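Terminal oxygenase component of carbazole 1,9a-dioxygenase (Sphingomonas, PDB 3GKQ) probably catalyses the angular dioxygenation of carbazole, passing electrons from a Rieske [2Fe-2S] cluster to a mononuclear non-heme iron centre where oxygen would be activated. Local coordinates at residues A172-R175 and M176-N180; A184-V187 and F188-K191; D333-L336 and A337-M341. All coordinates share one frame; numbering follows the deposited sequence.

Contact 1. Residues A172-R175 and M176-N180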
loop_
_atom_site.group_PDB
_atom_site.type_symbol
_atom_site.label_atom_id
_atom_site.label_comp_id
_atom_site.label_asym_id
_atom_site.label_seq_id
_atom_site.Cartn_x
_atom_site.Cartn_y
_atom_site.Cartn_z
ATOM N N ALA A 172 11.194 7.184 -8.904
ATOM C CA ALA A 172 12.333 7.389 -8.026
ATOM C C ALA A 172 12.396 8.853 -7.642
ATOM O O ALA A 172 11.829 9.712 -8.324
ATOM C CB ALA A 172 13.632 6.977 -8.727
ATOM N N ASN A 173 13.077 9.124 -6.536
ATOM C CA ASN A 173 13.259 10.485 -6.065
ATOM C C ASN A 173 14.052 11.232 -7.132
ATOM O O ASN A 173 14.890 10.637 -7.821
ATOM C CB ASN A 173 14.029 10.484 -4.745
ATOM C CG ASN A 173 14.256 11.876 -4.212
ATOM O OD1 ASN A 173 15.316 12.463 -4.409
ATOM N ND2 ASN A 173 13.243 12.423 -3.545
ATOM N N TRP A 174 13.795 12.530 -7.265
ATOM C CA TRP A 174 14.470 13.340 -8.270
ATOM C C TRP A 174 15.995 13.297 -8.176
ATOM O O TRP A 174 16.682 13.371 -9.192
ATOM C CB TRP A 174 14.000 14.797 -8.185
ATOM C CG TRP A 174 14.512 15.529 -6.980
ATOM C CD1 TRP A 174 14.020 15.468 -5.705
ATOM C CD2 TRP A 174 15.638 16.413 -6.936
ATOM N NE1 TRP A 174 14.771 16.260 -4.870
ATOM C CE2 TRP A 174 15.771 16.850 -5.598
ATOM C CE3 TRP A 174 16.548 16.876 -7.895
ATOM C CZ2 TRP A 174 16.783 17.732 -5.195
ATOM C CZ3 TRP A 174 17.561 17.756 -7.492
ATOM C CH2 TRP A 174 17.665 18.171 -6.151
ATOM N N ARG A 175 16.527 13.170 -6.965
ATOM C CA ARG A 175 17.976 13.134 -6.793
ATOM C C ARG A 175 18.621 11.923 -7.464
ATOM O O ARG A 175 19.769 11.995 -7.897
ATOM C CB ARG A 175 18.335 13.186 -5.303
ATOM C CG ARG A 175 17.954 14.521 -4.650
ATOM C CD ARG A 175 18.082 14.483 -3.132
ATOM N NE ARG A 175 17.196 13.483 -2.537
ATOM C CZ ARG A 175 17.170 13.180 -1.242
ATOM N NH1 ARG A 175 17.979 13.802 -0.393
ATOM N NH2 ARG A 175 16.349 12.243 -0.794
ATOM N N MET A 176 17.891 10.816 -7.560
ATOM C CA MET A 176 18.435 9.635 -8.217
ATOM C C MET A 176 18.660 9.970 -9.689
ATOM O O MET A 176 19.587 9.457 -10.319
ATOM C CB MET A 176 17.473 8.447 -8.094
ATOM C CG MET A 176 17.259 7.971 -6.659
ATOM S SD MET A 176 18.789 7.542 -5.781
ATOM C CE MET A 176 19.104 9.078 -4.870
ATOM N N GLY A 177 17.803 10.837 -10.224
ATOM C CA GLY A 177 17.919 11.250 -11.609
ATOM C C GLY A 177 19.147 12.117 -11.815
ATOM O O GLY A 177 19.923 11.893 -12.745
ATOM N N VAL A 178 19.335 13.103 -10.940
ATOM C CA VAL A 178 20.485 13.998 -11.048
ATOM C C VAL A 178 21.779 13.242 -10.775
ATOM O O VAL A 178 22.768 13.423 -11.483
ATOM C CB VAL A 178 20.384 15.180 -10.053
ATOM C CG1 VAL A 178 21.403 16.254 -10.415
ATOM C CG2 VAL A 178 18.992 15.763 -10.081
ATOM N N GLU A 179 21.773 12.400 -9.744
ATOM C CA GLU A 179 22.950 11.611 -9.399
ATOM C C GLU A 179 23.351 10.786 -10.631
ATOM O O GLU A 179 24.503 10.823 -11.066
ATOM C CB GLU A 179 22.643 10.669 -8.222
ATOM C CG GLU A 179 22.388 11.340 -6.852
ATOM C CD GLU A 179 23.668 11.660 -6.085
ATOM O OE1 GLU A 179 24.587 10.814 -6.087
ATOM O OE2 GLU A 179 23.753 12.746 -5.467
ATOM N N ASN A 180 22.392 10.053 -11.192
ATOM C CA ASN A 180 22.637 9.222 -12.375
ATOM C C ASN A 180 23.069 10.059 -13.586
ATOM O O ASN A 180 23.993 9.691 -14.309
ATOM C CB ASN A 180 21.370 8.416 -12.705
ATOM C CG ASN A 180 21.423 7.751 -14.079
ATOM O OD1 ASN A 180 20.647 8.095 -14.976
ATOM N ND2 ASN A 180 22.320 6.788 -14.243
#
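Trp174 and Val178 meet one turn apart at the start of helix 174-181, a helix of the catalytic domain with an Asn N-cap at Asn173. Their side chains run alongside each other in the same direction, and Val178 CG2 reaches the six-membered end of the indole obliquely, 3.5 Å from Trp174 CE3. The torsion explains this: with chi1 at 72°, Trp174 CG sits between its backbone N and carbonyl carbon, which brings the ring end near Val178 although CB points away. Arg175 CG lies 3.3 Å above one face of the Trp174 indole, toward its rim, while Trp174 NE1 donates to Ala24 O.

Asn173 OD1 is gripped twice: it takes the capping bond from Arg175 N at 2.9 Å and a second bond from Arg175 NE at 2.8 Å, the donors arriving from opposite faces of the amide plane. The arginine chain is bent at chi3 (-61°), which brings NE back to OD1, and OD1 then lies close to the guanidinium plane. Both groups are fixed further by main-chain oxygens: Asn173 ND2 donates to Lys25 O and Glu292 O, and Arg175 NH1 to Tyr21 O and Ile22 O.

Behind the cap, Asn173 O accepts from Met176 N (3.0 Å), and Val178 N closes a regular turn on Trp174 O (3.2 Å). Met176, bent at chi2 and chi3, packs against helices 332-346 and 349-353, while its CB approaches Ala172 CB at 4.2 Å.

Contact 2. Residues A184-V187 and F188-K191; sequences AGHV and FIHK. With FE2 (Fe (II) ion), chain G.
His186 and His190 converge on one iron(II) ion through their NE2 atoms, supplying the histidines of a facial triad of two histidines and one carboxylate, whose acid is Asp334. The modelled bond from iron to His190 NE2 is 2.3 Å; that to His186 NE2, 1.7 Å, is shorter than expected and its exact length is doubtful. Waters 1 and 2 are also bound to the metal. The two NE2 atoms lie 3.2 Å apart because both are ligands of the same ion, and they are not hydrogen-bonded to each other. The imidazoles are neither stacked nor edge-to-face: their planes meet at 71° with centroids 5.0 Å apart.

Around this first shell, Ile189 lies against both rings. Its CD1 comes in the plane of the His186 imidazole, at the edge, 3.4 Å from His186 CD2, while its CG1 lies 3.7 Å over the centre of the His190 ring. With chi1 at 61°, Ile189 CG1 sits between its own backbone N and carbonyl carbon, though it is modelled too near His186 O for its exact place to be certain. His186 ND1 donates to Asp183 O, fixing the ring rotation from the side remote from iron, and the His190 ring stacks on Phe330.

A 3-10 turn brings the two histidines, four residues apart, to the same side; in it His190 N donates to Val187 O at 2.9 Å. After it, Lys191 NZ bonds to Phe188 O and forms a salt bridge with Glu84 of the second subunit; Tyr95 of that subunit packs on His186, Phe188 and Ile189. The turn lies in the loop joining helices 174-181 and 194-198, with Ile189 and His190 touching Asp334 and Asp333 of helix 332-346.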
loop_
_atom_site.group_PDB
_atom_site.type_symbol
_atom_site.label_atom_id
_atom_site.label_comp_id
_atom_site.label_asym_id
_atom_site.label_seq_id
_atom_site.Cartn_x
_atom_site.Cartn_y
_atom_site.Cartn_z
ATOM N N ALA A 184 29.975 10.082 -14.202
ATOM C CA ALA A 184 30.867 9.745 -15.328
ATOM C C ALA A 184 31.165 8.259 -15.563
ATOM O O ALA A 184 31.448 7.842 -16.693
ATOM C CB ALA A 184 32.178 10.498 -15.191
ATOM N N GLY A 185 31.120 7.460 -14.507
ATOM C CA GLY A 185 31.397 6.047 -14.677
ATOM C C GLY A 185 30.163 5.261 -15.057
ATOM O O GLY A 185 30.233 4.043 -15.257
ATOM N N HIS A 186 29.029 5.939 -15.188
ATOM C CA HIS A 186 27.816 5.210 -15.511
ATOM C C HIS A 186 27.672 4.776 -16.962
ATOM O O HIS A 186 26.807 3.963 -17.262
ATOM C CB HIS A 186 26.562 5.986 -15.038
ATOM C CG HIS A 186 25.875 6.799 -16.099
ATOM N ND1 HIS A 186 26.232 8.098 -16.390
ATOM C CD2 HIS A 186 24.799 6.522 -16.878
ATOM C CE1 HIS A 186 25.401 8.588 -17.298
ATOM N NE2 HIS A 186 24.520 7.652 -17.611
ATOM N N VAL A 187 28.521 5.280 -17.858
ATOM C CA VAL A 187 28.417 4.897 -19.269
ATOM C C VAL A 187 28.463 3.376 -19.463
ATOM O O VAL A 187 28.053 2.865 -20.504
ATOM C CB VAL A 187 29.528 5.562 -20.140
ATOM C CG1 VAL A 187 29.345 7.072 -20.145
ATOM C CG2 VAL A 187 30.901 5.197 -19.626
ATOM N N PHE A 188 28.952 2.664 -18.452
ATOM C CA PHE A 188 29.034 1.205 -18.481
ATOM C C PHE A 188 27.649 0.605 -18.753
ATOM O O PHE A 188 27.524 -0.394 -19.470
ATOM C CB PHE A 188 29.569 0.695 -17.136
ATOM C CG PHE A 188 29.847 -0.788 -17.100
ATOM C CD1 PHE A 188 30.971 -1.318 -17.730
ATOM C CD2 PHE A 188 28.996 -1.653 -16.413
ATOM C CE1 PHE A 188 31.248 -2.692 -17.676
ATOM C CE2 PHE A 188 29.261 -3.028 -16.353
ATOM C CZ PHE A 188 30.392 -3.548 -16.985
ATOM N N ILE A 189 26.608 1.218 -18.187
ATOM C CA ILE A 189 25.244 0.719 -18.377
ATOM C C ILE A 189 24.745 0.915 -19.800
ATOM O O ILE A 189 23.764 0.294 -20.206
ATOM C CB ILE A 189 24.211 1.423 -17.453
ATOM C CG1 ILE A 189 24.182 2.921 -17.758
ATOM C CG2 ILE A 189 24.543 1.168 -16.003
ATOM C CD1 ILE A 189 22.979 3.639 -17.163
ATOM N N HIS A 190 25.409 1.791 -20.546
ATOM C CA HIS A 190 25.007 2.072 -21.920
ATOM C C HIS A 190 25.809 1.286 -22.974
ATOM O O HIS A 190 25.614 1.488 -24.172
ATOM C CB HIS A 190 25.157 3.573 -22.206
ATOM C CG HIS A 190 24.286 4.452 -21.359
ATOM N ND1 HIS A 190 22.912 4.352 -21.352
ATOM C CD2 HIS A 190 24.593 5.483 -20.534
ATOM C CE1 HIS A 190 22.409 5.286 -20.562
ATOM N NE2 HIS A 190 23.407 5.986 -20.055
ATOM N N LYS A 191 26.688 0.388 -22.536
ATOM C CA LYS A 191 27.525 -0.370 -23.473
ATOM C C LYS A 191 26.808 -1.207 -24.530
ATOM O O LYS A 191 27.422 -1.593 -25.524
ATOM C CB LYS A 191 28.527 -1.248 -22.704
ATOM C CG LYS A 191 27.926 -2.378 -21.879
ATOM C CD LYS A 191 28.980 -2.947 -20.921
ATOM C CE LYS A 191 28.413 -4.054 -20.045
ATOM N NZ LYS A 191 27.268 -3.571 -19.209
HETATM FE FE FE2 G . 23.163 7.754 -18.674
HETATM O O HOH W 1 23.984 9.205 -19.830
HETATM O O HOH W 2 22.545 9.649 -17.395
#

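Contact 3. Residues D333-L336 and A337-M341. With FE2 (Fe (II) ion), chain G.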
loop_
_atom_site.group_PDB
_atom_site.type_symbol
_atom_site.label_atom_id
_atom_site.label_comp_id
_atom_site.label_asym_id
_atom_site.label_seq_id
_atom_site.Cartn_x
_atom_site.Cartn_y
_atom_site.Cartn_z
ATOM N N ASP A 333 18.050 2.845 -20.303
ATOM C CA ASP A 333 18.897 2.112 -19.360
ATOM C C ASP A 333 19.193 2.900 -18.083
ATOM O O ASP A 333 19.513 2.310 -17.050
ATOM C CB ASP A 333 20.225 1.712 -20.018
ATOM C CG ASP A 333 20.059 0.608 -21.058
ATOM O OD1 ASP A 333 19.337 -0.372 -20.787
ATOM O OD2 ASP A 333 20.661 0.715 -22.145
ATOM N N ASP A 334 19.103 4.226 -18.153
ATOM C CA ASP A 334 19.364 5.058 -16.982
ATOM C C ASP A 334 18.237 4.899 -15.945
ATOM O O ASP A 334 18.451 5.074 -14.744
ATOM C CB ASP A 334 19.515 6.537 -17.391
ATOM C CG ASP A 334 20.911 6.866 -17.946
ATOM O OD1 ASP A 334 21.913 6.519 -17.294
ATOM O OD2 ASP A 334 21.020 7.487 -19.025
ATOM N N ILE A 335 17.046 4.541 -16.414
ATOM C CA ILE A 335 15.893 4.365 -15.534
ATOM C C ILE A 335 16.088 3.261 -14.495
ATOM O O ILE A 335 15.787 3.466 -13.313
ATOM C CB ILE A 335 14.619 4.066 -16.349
ATOM C CG1 ILE A 335 14.478 5.084 -17.486
ATOM C CG2 ILE A 335 13.394 4.123 -15.446
ATOM C CD1 ILE A 335 14.493 6.531 -17.035
ATOM N N LEU A 336 16.585 2.100 -14.927
ATOM C CA LEU A 336 16.823 0.982 -14.011
ATOM C C LEU A 336 17.770 1.455 -12.923
ATOM O O LEU A 336 17.582 1.159 -11.741
ATOM C CB LEU A 336 17.483 -0.206 -14.736
ATOM C CG LEU A 336 17.450 -1.617 -14.109
ATOM C CD1 LEU A 336 18.633 -2.434 -14.629
ATOM C CD2 LEU A 336 17.511 -1.559 -12.598
ATOM N N ALA A 337 18.805 2.181 -13.330
ATOM C CA ALA A 337 19.788 2.682 -12.384
ATOM C C ALA A 337 19.127 3.523 -11.290
ATOM O O ALA A 337 19.417 3.354 -10.106
ATOM C CB ALA A 337 20.848 3.500 -13.119
ATOM N N ARG A 338 18.238 4.428 -11.689
ATOM C CA ARG A 338 17.553 5.289 -10.726
ATOM C C ARG A 338 16.649 4.486 -9.798
ATOM O O ARG A 338 16.613 4.731 -8.598
ATOM C CB ARG A 338 16.727 6.351 -11.455
ATOM C CG ARG A 338 17.558 7.245 -12.345
ATOM C CD ARG A 338 16.700 8.299 -13.025
ATOM N NE ARG A 338 17.415 8.892 -14.148
ATOM C CZ ARG A 338 16.849 9.643 -15.082
ATOM N NH1 ARG A 338 15.548 9.910 -15.031
ATOM N NH2 ARG A 338 17.585 10.094 -16.092
ATOM N N ARG A 339 15.924 3.523 -10.355
ATOM C CA ARG A 339 15.033 2.700 -9.552
ATOM C C ARG A 339 15.780 1.773 -8.602
ATOM O O ARG A 339 15.325 1.532 -7.481
ATOM C CB ARG A 339 14.113 1.880 -10.457
ATOM C CG ARG A 339 13.271 2.747 -11.376
ATOM C CD ARG A 339 12.269 1.930 -12.175
ATOM N NE ARG A 339 11.270 1.311 -11.313
ATOM C CZ ARG A 339 10.089 0.875 -11.737
ATOM N NH1 ARG A 339 9.757 0.994 -13.017
ATOM N NH2 ARG A 339 9.238 0.324 -10.882
ATOM N N SER A 340 16.932 1.261 -9.032
ATOM C CA SER A 340 17.687 0.354 -8.178
ATOM C C SER A 340 18.395 1.083 -7.049
ATOM O O SER A 340 18.586 0.516 -5.972
ATOM C CB SER A 340 18.699 -0.455 -8.995
ATOM O OG SER A 340 19.062 -1.629 -8.279
ATOM N N MET A 341 18.794 2.332 -7.283
ATOM C CA MET A 341 19.447 3.108 -6.228
ATOM C C MET A 341 18.410 3.636 -5.237
ATOM O O MET A 341 18.699 3.791 -4.054
ATOM C CB MET A 341 20.190 4.325 -6.791
ATOM C CG MET A 341 21.515 4.037 -7.462
ATOM S SD MET A 341 22.473 5.550 -7.623
ATOM C CE MET A 341 21.527 6.412 -8.868
HETATM FE FE FE2 G . 23.163 7.754 -18.674
HETATM O O HOH W 3 19.935 10.566 -17.822
HETATM O O HOH W 1 23.984 9.205 -19.830
HETATM O O HOH W 2 22.545 9.649 -17.395
#
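Asp334 and Arg338, opposite charges one helical turn apart, do not pair: Asp334 OD2 and Arg338 NH2 are 5.2 Å from each other. The carboxylate is engaged by iron(II) instead, as a bidentate ligand with OD1 and OD2 of Asp334 each 2.2 Å from the metal. Water 3 lies between the two groups, at the edge of the guanidinium in its plane; it accepts weakly from Arg338 NH2 at 3.0 Å, and its bond to Asp334 OD2 is also weak. Outside the turn, Asn331 ND2 donates to OD2 of the aspartate and Asn180 ND2 to OD1.

Asp334 and Arg338 both lie on helix 332-346, which brings the acid of the facial triad to the iron in this Bet v 1-like catalytic domain. Arg338 runs extended from CG to NE, and its CG, anti to the carbonyl carbon (chi1 -60°), lies 3.4 Å from Asp334 O. Ile335 CD1 lies over one guanidinium face, 4.1 Å above the plane and toward its rim, and Tyr297 makes a cation-pi contact with the same arginine. A leucine in place of Arg338 would probably leave Tyr297 without its cationic partner and would take from water 3 its weak N-H donor beside the iron-bound carboxylate.

Arg339 takes a different course, bending at chi3 after its CD passes 4.1 Å from Ile335 CG2. Further along, Leu336 CD2 rests 4.0 Å from Ser340 CB, while Ser340 OG bonds to Asp81 and to Thr78 N of the second subunit.

Contact 1 is wholly buried, whereas contacts 2 and 3 are only partly so, the exposed Arg339 belonging to contact 3. Contacts 1 and 3 sit on two helices packed closely, with Gly177 CA 3.5 Å from Arg338 CD; contact 2 is a 3-10 turn in the loop following the first of them. The chemistry varies accordingly: a cap, a side-chain bond from arginine and apolar packing in contact 1, neutral nitrogen ligands in contact 2, an anionic ligand in contact 3. Contacts 2 and 3 share the iron and waters 1 and 2, while contact 1 reaches that site through Asn180, whose side chain probably bonds to the iron-bound carboxylate. All three touch the second subunit.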